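Long-range contacts in ADP-ribosylglycohydrolase (Thermus thermophilus, PDB 2YZV), which belongs to the ADP-ribosylglycohydrolase family, an all-helical fold, and binds magnesium ions: residues Asn128-Arg133 with Arg153-Thr158; Ala161-Glu166 with Asp197-Leu202. One frame throughout, in Å; residues are numbered along the deposited sequence.

Contact 1: Asn128-Arg133 with Arg153-Thr158; sequences NGPLMR and RAARTT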
ATOM      1  N   ASN A 128       1.291   5.527  -8.330  1.00 13.72           N
ATOM      2  CA  ASN A 128       0.970   4.511  -7.333  1.00 12.28           C
ATOM      3  C   ASN A 128       0.440   5.011  -5.994  1.00 11.98           C
ATOM      4  O   ASN A 128       0.257   4.219  -5.075  1.00 10.86           O
ATOM      5  CB  ASN A 128       2.201   3.649  -7.069  1.00 12.36           C
ATOM      6  CG  ASN A 128       3.410   4.475  -6.687  1.00 13.41           C
ATOM      7  OD1 ASN A 128       3.276   5.575  -6.152  1.00 14.56           O
ATOM      8  ND2 ASN A 128       4.601   3.947  -6.950  1.00 13.07           N
ATOM      9  N   GLY A 129       0.194   6.311  -5.877  1.00 12.56           N
ATOM     10  CA  GLY A 129      -0.301   6.850  -4.620  1.00 12.21           C
ATOM     11  C   GLY A 129      -1.492   6.126  -4.005  1.00 11.61           C
ATOM     12  O   GLY A 129      -1.517   5.893  -2.797  1.00 11.68           O
ATOM     13  N   PRO A 130      -2.504   5.753  -4.804  1.00 11.66           N
ATOM     14  CA  PRO A 130      -3.661   5.060  -4.231  1.00 11.07           C
ATOM     15  C   PRO A 130      -3.328   3.698  -3.640  1.00 11.55           C
ATOM     16  O   PRO A 130      -4.033   3.208  -2.759  1.00 10.93           O
ATOM     17  CB  PRO A 130      -4.618   4.930  -5.419  1.00 10.74           C
ATOM     18  CG  PRO A 130      -4.223   6.065  -6.312  1.00 13.89           C
ATOM     19  CD  PRO A 130      -2.717   6.021  -6.235  1.00 12.73           C
ATOM     20  N   LEU A 131      -2.263   3.081  -4.144  1.00  9.27           N
ATOM     21  CA  LEU A 131      -1.864   1.757  -3.680  1.00 10.10           C
ATOM     22  C   LEU A 131      -1.116   1.779  -2.361  1.00 11.80           C
ATOM     23  O   LEU A 131      -1.258   0.875  -1.545  1.00  9.89           O
ATOM     24  CB  LEU A 131      -0.956   1.083  -4.710  1.00  9.89           C
ATOM     25  CG  LEU A 131      -1.409   1.013  -6.164  1.00 10.40           C
ATOM     26  CD1 LEU A 131      -0.372   0.244  -6.963  1.00 11.09           C
ATOM     27  CD2 LEU A 131      -2.763   0.333  -6.253  1.00 11.85           C
ATOM     28  N   MET A 132      -0.310   2.815  -2.166  1.00 14.58           N
ATOM     29  CA  MET A 132       0.521   2.928  -0.972  1.00 16.56           C
ATOM     30  C   MET A 132      -0.219   3.119   0.340  1.00 16.46           C
ATOM     31  O   MET A 132       0.345   2.875   1.408  1.00 18.41           O
ATOM     32  CB  MET A 132       1.509   4.083  -1.145  1.00 17.87           C
ATOM     33  CG  MET A 132       0.839   5.439  -1.225  1.00 19.74           C
ATOM     34  SD  MET A 132       1.991   6.806  -1.452  1.00 19.60           S
ATOM     35  CE  MET A 132       1.030   8.164  -0.773  1.00 20.77           C
ATOM     36  N   ARG A 133      -1.478   3.537   0.267  1.00 16.00           N
ATOM     37  CA  ARG A 133      -2.261   3.821   1.467  1.00 16.38           C
ATOM     38  C   ARG A 133      -3.506   2.954   1.645  1.00 16.68           C
ATOM     39  O   ARG A 133      -4.282   3.176   2.576  1.00 16.48           O
ATOM     40  CB  ARG A 133      -2.701   5.291   1.428  1.00 15.32           C
ATOM     41  CG  ARG A 133      -3.708   5.565   0.297  1.00 15.72           C
ATOM     42  CD  ARG A 133      -3.983   7.050   0.050  1.00 15.19           C
ATOM     43  NE  ARG A 133      -4.973   7.204  -1.017  1.00 14.03           N
ATOM     44  CZ  ARG A 133      -4.890   8.089  -2.007  1.00 13.42           C
ATOM     45  NH1 ARG A 133      -3.858   8.921  -2.080  1.00 15.20           N
ATOM     46  NH2 ARG A 133      -5.833   8.127  -2.937  1.00 13.64           N
ATOM     47  N   ARG A 153     -13.211   4.631  -5.227  1.00 10.90           N
ATOM     48  CA  ARG A 153     -13.513   5.973  -4.747  1.00 11.17           C
ATOM     49  C   ARG A 153     -12.349   6.519  -3.916  1.00 10.93           C
ATOM     50  O   ARG A 153     -12.005   7.698  -4.017  1.00 12.75           O
ATOM     51  CB  ARG A 153     -14.810   5.957  -3.932  1.00 13.64           C
ATOM     52  CG  ARG A 153     -16.049   5.764  -4.801  1.00 14.23           C
ATOM     53  CD  ARG A 153     -17.277   5.432  -3.968  1.00 14.74           C
ATOM     54  NE  ARG A 153     -17.634   6.498  -3.039  1.00 15.48           N
ATOM     55  CZ  ARG A 153     -18.497   6.347  -2.038  1.00 16.91           C
ATOM     56  NH1 ARG A 153     -19.080   5.172  -1.847  1.00 17.13           N
ATOM     57  NH2 ARG A 153     -18.772   7.364  -1.229  1.00 17.00           N
ATOM     58  N   ALA A 154     -11.732   5.657  -3.113  1.00 10.20           N
ATOM     59  CA  ALA A 154     -10.602   6.072  -2.281  1.00 11.97           C
ATOM     60  C   ALA A 154      -9.416   6.481  -3.152  1.00 12.43           C
ATOM     61  O   ALA A 154      -8.627   7.353  -2.779  1.00 14.95           O
ATOM     62  CB  ALA A 154     -10.197   4.938  -1.340  1.00 11.82           C
ATOM     63  N   ALA A 155      -9.285   5.851  -4.311  1.00 11.52           N
ATOM     64  CA  ALA A 155      -8.195   6.183  -5.214  1.00 11.19           C
ATOM     65  C   ALA A 155      -8.499   7.492  -5.931  1.00 11.91           C
ATOM     66  O   ALA A 155      -7.615   8.332  -6.105  1.00 10.49           O
ATOM     67  CB  ALA A 155      -7.997   5.062  -6.240  1.00  9.92           C
ATOM     68  N   ARG A 156      -9.759   7.654  -6.326  1.00 11.64           N
ATOM     69  CA  ARG A 156     -10.210   8.829  -7.067  1.00 12.06           C
ATOM     70  C   ARG A 156     -10.013  10.169  -6.375  1.00 12.84           C
ATOM     71  O   ARG A 156     -10.059  11.216  -7.026  1.00 12.15           O
ATOM     72  CB  ARG A 156     -11.680   8.660  -7.464  1.00 11.44           C
ATOM     73  CG  ARG A 156     -11.895   7.659  -8.594  1.00 13.11           C
ATOM     74  CD  ARG A 156     -13.372   7.497  -8.894  1.00 12.85           C
ATOM     75  NE  ARG A 156     -13.985   8.785  -9.203  1.00 14.06           N
ATOM     76  CZ  ARG A 156     -15.115   9.221  -8.657  1.00 13.14           C
ATOM     77  NH1 ARG A 156     -15.758   8.472  -7.771  1.00 14.92           N
ATOM     78  NH2 ARG A 156     -15.594  10.414  -8.986  1.00 15.18           N
ATOM     79  N   THR A 157      -9.799  10.150  -5.064  1.00 11.70           N
ATOM     80  CA  THR A 157      -9.579  11.395  -4.342  1.00 12.11           C
ATOM     81  C   THR A 157      -8.327  12.103  -4.853  1.00 12.92           C
ATOM     82  O   THR A 157      -8.287  13.332  -4.908  1.00 13.19           O
ATOM     83  CB  THR A 157      -9.415  11.158  -2.826  1.00 11.14           C
ATOM     84  OG1 THR A 157      -8.376  10.194  -2.596  1.00 11.61           O
ATOM     85  CG2 THR A 157     -10.723  10.667  -2.220  1.00 10.99           C
ATOM     86  N   THR A 158      -7.316  11.332  -5.248  1.00 10.81           N
ATOM     87  CA  THR A 158      -6.062  11.917  -5.718  1.00 11.29           C
ATOM     88  C   THR A 158      -5.587  11.474  -7.102  1.00 11.02           C
ATOM     89  O   THR A 158      -4.752  12.144  -7.715  1.00 12.76           O
ATOM     90  CB  THR A 158      -4.927  11.625  -4.724  1.00 11.37           C
ATOM     91  OG1 THR A 158      -4.766  10.207  -4.600  1.00 11.73           O
ATOM     92  CG2 THR A 158      -5.247  12.218  -3.353  1.00 12.17           C
TER

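Contact 2: Ala161-Glu166 with Asp197-Leu202; sequences AREALE and DLHPAL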
ATOM      1  N   ALA A 161      -6.550   8.260 -13.320  1.00 12.39           N
ATOM      2  CA  ALA A 161      -6.237   7.433 -14.485  1.00 12.27           C
ATOM      3  C   ALA A 161      -6.857   6.045 -14.348  1.00 12.21           C
ATOM      4  O   ALA A 161      -6.804   5.432 -13.280  1.00 12.00           O
ATOM      5  CB  ALA A 161      -4.722   7.318 -14.660  1.00 12.42           C
ATOM      6  N   ARG A 162      -7.430   5.548 -15.439  1.00 11.61           N
ATOM      7  CA  ARG A 162      -8.070   4.240 -15.442  1.00 11.53           C
ATOM      8  C   ARG A 162      -7.226   3.136 -14.815  1.00 11.97           C
ATOM      9  O   ARG A 162      -7.713   2.382 -13.971  1.00 11.54           O
ATOM     10  CB  ARG A 162      -8.429   3.819 -16.868  1.00 12.63           C
ATOM     11  CG  ARG A 162      -9.065   2.442 -16.932  1.00 13.88           C
ATOM     12  CD  ARG A 162      -9.204   1.932 -18.355  1.00 16.41           C
ATOM     13  NE  ARG A 162      -9.904   0.651 -18.375  1.00 19.61           N
ATOM     14  CZ  ARG A 162     -10.073  -0.097 -19.456  1.00 24.52           C
ATOM     15  NH1 ARG A 162      -9.589   0.298 -20.628  1.00 26.91           N
ATOM     16  NH2 ARG A 162     -10.734  -1.244 -19.367  1.00 24.66           N
ATOM     17  N   GLU A 163      -5.968   3.033 -15.233  1.00 11.81           N
ATOM     18  CA  GLU A 163      -5.105   1.978 -14.718  1.00 12.61           C
ATOM     19  C   GLU A 163      -4.798   2.092 -13.234  1.00 11.35           C
ATOM     20  O   GLU A 163      -4.542   1.083 -12.583  1.00 10.12           O
ATOM     21  CB  GLU A 163      -3.795   1.894 -15.520  1.00 12.70           C
ATOM     22  CG  GLU A 163      -2.961   3.164 -15.544  1.00 12.80           C
ATOM     23  CD  GLU A 163      -3.257   4.038 -16.750  1.00 13.47           C
ATOM     24  OE1 GLU A 163      -4.418   4.470 -16.903  1.00 13.30           O
ATOM     25  OE2 GLU A 163      -2.322   4.295 -17.545  1.00 15.68           O
ATOM     26  N   ALA A 164      -4.815   3.309 -12.696  1.00 10.34           N
ATOM     27  CA  ALA A 164      -4.555   3.487 -11.272  1.00 10.83           C
ATOM     28  C   ALA A 164      -5.785   3.045 -10.488  1.00 11.16           C
ATOM     29  O   ALA A 164      -5.671   2.391  -9.453  1.00 10.07           O
ATOM     30  CB  ALA A 164      -4.227   4.941 -10.964  1.00 11.31           C
ATOM     31  N   LEU A 165      -6.964   3.404 -10.984  1.00  9.85           N
ATOM     32  CA  LEU A 165      -8.195   3.008 -10.318  1.00  9.15           C
ATOM     33  C   LEU A 165      -8.321   1.482 -10.318  1.00 10.00           C
ATOM     34  O   LEU A 165      -8.628   0.879  -9.293  1.00 10.10           O
ATOM     35  CB  LEU A 165      -9.405   3.638 -11.020  1.00  9.42           C
ATOM     36  CG  LEU A 165      -9.367   5.168 -11.077  1.00 11.26           C
ATOM     37  CD1 LEU A 165     -10.680   5.690 -11.637  1.00 11.86           C
ATOM     38  CD2 LEU A 165      -9.130   5.742  -9.687  1.00 12.86           C
ATOM     39  N   GLU A 166      -8.062   0.859 -11.465  1.00  9.07           N
ATOM     40  CA  GLU A 166      -8.168  -0.594 -11.565  1.00  9.27           C
ATOM     41  C   GLU A 166      -7.101  -1.312 -10.738  1.00  9.10           C
ATOM     42  O   GLU A 166      -7.367  -2.360 -10.154  1.00  9.83           O
ATOM     43  CB  GLU A 166      -8.073  -1.034 -13.027  1.00 10.37           C
ATOM     44  CG  GLU A 166      -9.186  -0.481 -13.901  1.00 11.02           C
ATOM     45  CD  GLU A 166      -9.038  -0.883 -15.352  1.00 14.03           C
ATOM     46  OE1 GLU A 166      -7.893  -1.121 -15.783  1.00 13.22           O
ATOM     47  OE2 GLU A 166     -10.066  -0.950 -16.059  1.00 17.04           O
ATOM     48  N   ASP A 197     -12.161  -6.662 -18.507  1.00 23.35           N
ATOM     49  CA  ASP A 197     -11.877  -5.495 -19.332  1.00 23.16           C
ATOM     50  C   ASP A 197     -11.076  -4.475 -18.530  1.00 21.46           C
ATOM     51  O   ASP A 197     -11.635  -3.573 -17.901  1.00 21.27           O
ATOM     52  CB  ASP A 197     -13.181  -4.871 -19.837  1.00 27.11           C
ATOM     53  CG  ASP A 197     -12.949  -3.602 -20.634  1.00 29.02           C
ATOM     54  OD1 ASP A 197     -11.983  -3.564 -21.423  1.00 31.48           O
ATOM     55  OD2 ASP A 197     -13.739  -2.648 -20.478  1.00 31.60           O
ATOM     56  N   LEU A 198      -9.759  -4.641 -18.554  1.00 18.95           N
ATOM     57  CA  LEU A 198      -8.855  -3.758 -17.833  1.00 17.40           C
ATOM     58  C   LEU A 198      -7.930  -3.031 -18.800  1.00 16.65           C
ATOM     59  O   LEU A 198      -7.786  -3.423 -19.960  1.00 17.99           O
ATOM     60  CB  LEU A 198      -8.002  -4.566 -16.851  1.00 18.45           C
ATOM     61  CG  LEU A 198      -8.729  -5.427 -15.815  1.00 16.59           C
ATOM     62  CD1 LEU A 198      -7.725  -6.290 -15.051  1.00 19.38           C
ATOM     63  CD2 LEU A 198      -9.494  -4.525 -14.867  1.00 18.44           C
ATOM     64  N   HIS A 199      -7.308  -1.966 -18.314  1.00 14.99           N
ATOM     65  CA  HIS A 199      -6.362  -1.210 -19.121  1.00 15.03           C
ATOM     66  C   HIS A 199      -5.306  -2.223 -19.579  1.00 14.28           C
ATOM     67  O   HIS A 199      -4.877  -3.075 -18.804  1.00 13.30           O
ATOM     68  CB  HIS A 199      -5.740  -0.108 -18.262  1.00 13.82           C
ATOM     69  CG  HIS A 199      -4.750   0.745 -18.986  1.00 15.97           C
ATOM     70  ND1 HIS A 199      -3.477   0.313 -19.290  1.00 13.35           N
ATOM     71  CD2 HIS A 199      -4.839   2.015 -19.448  1.00 17.29           C
ATOM     72  CE1 HIS A 199      -2.823   1.281 -19.908  1.00 15.85           C
ATOM     73  NE2 HIS A 199      -3.626   2.324 -20.016  1.00 16.12           N
ATOM     74  N   PRO A 200      -4.885  -2.154 -20.851  1.00 13.81           N
ATOM     75  CA  PRO A 200      -3.885  -3.081 -21.392  1.00 13.73           C
ATOM     76  C   PRO A 200      -2.659  -3.331 -20.517  1.00 13.07           C
ATOM     77  O   PRO A 200      -2.180  -4.462 -20.426  1.00 13.13           O
ATOM     78  CB  PRO A 200      -3.515  -2.444 -22.731  1.00 13.92           C
ATOM     79  CG  PRO A 200      -4.791  -1.818 -23.154  1.00 17.90           C
ATOM     80  CD  PRO A 200      -5.307  -1.185 -21.878  1.00 15.13           C
ATOM     81  N   ALA A 201      -2.144  -2.280 -19.885  1.00 13.94           N
ATOM     82  CA  ALA A 201      -0.963  -2.418 -19.037  1.00 15.49           C
ATOM     83  C   ALA A 201      -1.264  -3.283 -17.820  1.00 15.29           C
ATOM     84  O   ALA A 201      -0.455  -4.129 -17.428  1.00 15.60           O
ATOM     85  CB  ALA A 201      -0.471  -1.045 -18.592  1.00 17.59           C
ATOM     86  N   LEU A 202      -2.432  -3.074 -17.224  1.00 15.37           N
ATOM     87  CA  LEU A 202      -2.816  -3.844 -16.052  1.00 15.34           C
ATOM     88  C   LEU A 202      -3.171  -5.264 -16.475  1.00 15.21           C
ATOM     89  O   LEU A 202      -2.918  -6.220 -15.748  1.00 14.70           O
ATOM     90  CB  LEU A 202      -4.001  -3.181 -15.347  1.00 15.32           C
ATOM     91  CG  LEU A 202      -4.383  -3.774 -13.991  1.00 14.93           C
ATOM     92  CD1 LEU A 202      -3.181  -3.770 -13.063  1.00 16.84           C
ATOM     93  CD2 LEU A 202      -5.523  -2.975 -13.395  1.00 16.03           C
TER

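Contact 1: Asn128-Arg133 with Arg153-Thr158
The short, weakly bonded helix G129-M132 meets the C-terminal part of helix 147-156 and the residues after it, the two backbones coming closest at P130 and A155, whose CA atoms lie 4.8 Å apart. At that point the contact is apolar and tight: CB of the P130 ring abuts the A155 methyl, CB to CB 3.5 Å, closer than carbons usually pack. Beyond it the contact belongs to R133. Its CG sits in the crowded position between backbone N and carbonyl carbon (chi1 67°), and from there the chain runs extended to NE, carrying the guanidinium back over its own short helix, so that one face covers the CA of P130. The edge of the group points at the other segment. NH1 and NH2 straddle a single atom, OG1 of T158, in an end-on grip; the hydroxyl oxygen lies within 1° of the guanidinium plane, 3.0 Å from R133 NH1 and 2.9 Å from R133 NH2. Both N-H bonds to it are bent, as two donors sharing one oxygen in this way must be. R133 NH2 also donates to A154 O (2.9 Å), on a lone pair of the carbonyl. This belongs to a fold built of helices without strands, in which the G129-M132 helix lies close to the magnesium site: N128 ND2 is hydrogen-bonded to the metal ligand D251, and the R133 side chain is about 10 Å from a magnesium ion. A154 O, near the end of its helix, accepts a second hydrogen bond, from T157 OG1, which approaches from above the carbonyl plane. The same T157 hydroxyl comes near R133 NH2 at too poor an angle to bond. R133 NH1 has a further partner in Q61 OE1 of helix 57-72.

Contact 2: Ala161-Glu166 with Asp197-Leu202
R162, in the first turn of helix 162-179, reaches across to the loop leading into helix 200-209. From CB the chain leaves with CG anti to the backbone N (chi1 178°) and stays extended; CD passes the CB of H199, and R162 NE donates to E166 OE2 (2.8 Å), one turn on, in a salt bridge that meets the carboxylate from above its plane. R162 CZ lies 3.5 Å from H199 N, so that the L198-H199 peptide covers one face of the guanidinium. At the tip, R162 NH1 lies near H199 CA (3.9 Å), and R162 NH2 makes weak bonds to D197 O and, at 3.3 Å, to D197 OD1, the latter also a salt bridge.

The other E166 oxygen, OE1, takes a nearly straight bond from H199 N (2.7 Å, 177°) on its syn lone pair, while E166 CB packs against L202 CD2. H199 is the N-cap of helix 200-209: H199 ND1 accepts from A201 N at 3.0 Å. Over one face of its ring lies E163, CB making a CH-pi contact and the carboxylate tilted 34° from the ring; OE2 of E163 is hydrogen-bonded to Y220.

R162, bonded firmly to E166 and weakly to D197, would offset part of their negative charge and so tend to keep E166 ionised as it holds the H199 amide.

How the contacts relate
Helix 162-179 follows helix 147-156 in the chain, and the two contacts meet where these helices pack: L165 CD2 of contact 2 touches A155 CB and R156 CG of contact 1. Their centres are about 13 Å apart. Contact 1 is wholly buried, its centre about 9 Å from that of the chain, whereas contact 2, with its centre about 17 Å from the same point, is partly exposed. The chemistry differs in step with depth. Inside, an arginine is held by neutral oxygens: a hydroxyl, a backbone carbonyl and, from outside the segments, the Q61 side chain. Farther out, an arginine joins two carboxylates in a salt-bridge network. Contact 2 is the larger interface, burying 382 Å² against 195 Å².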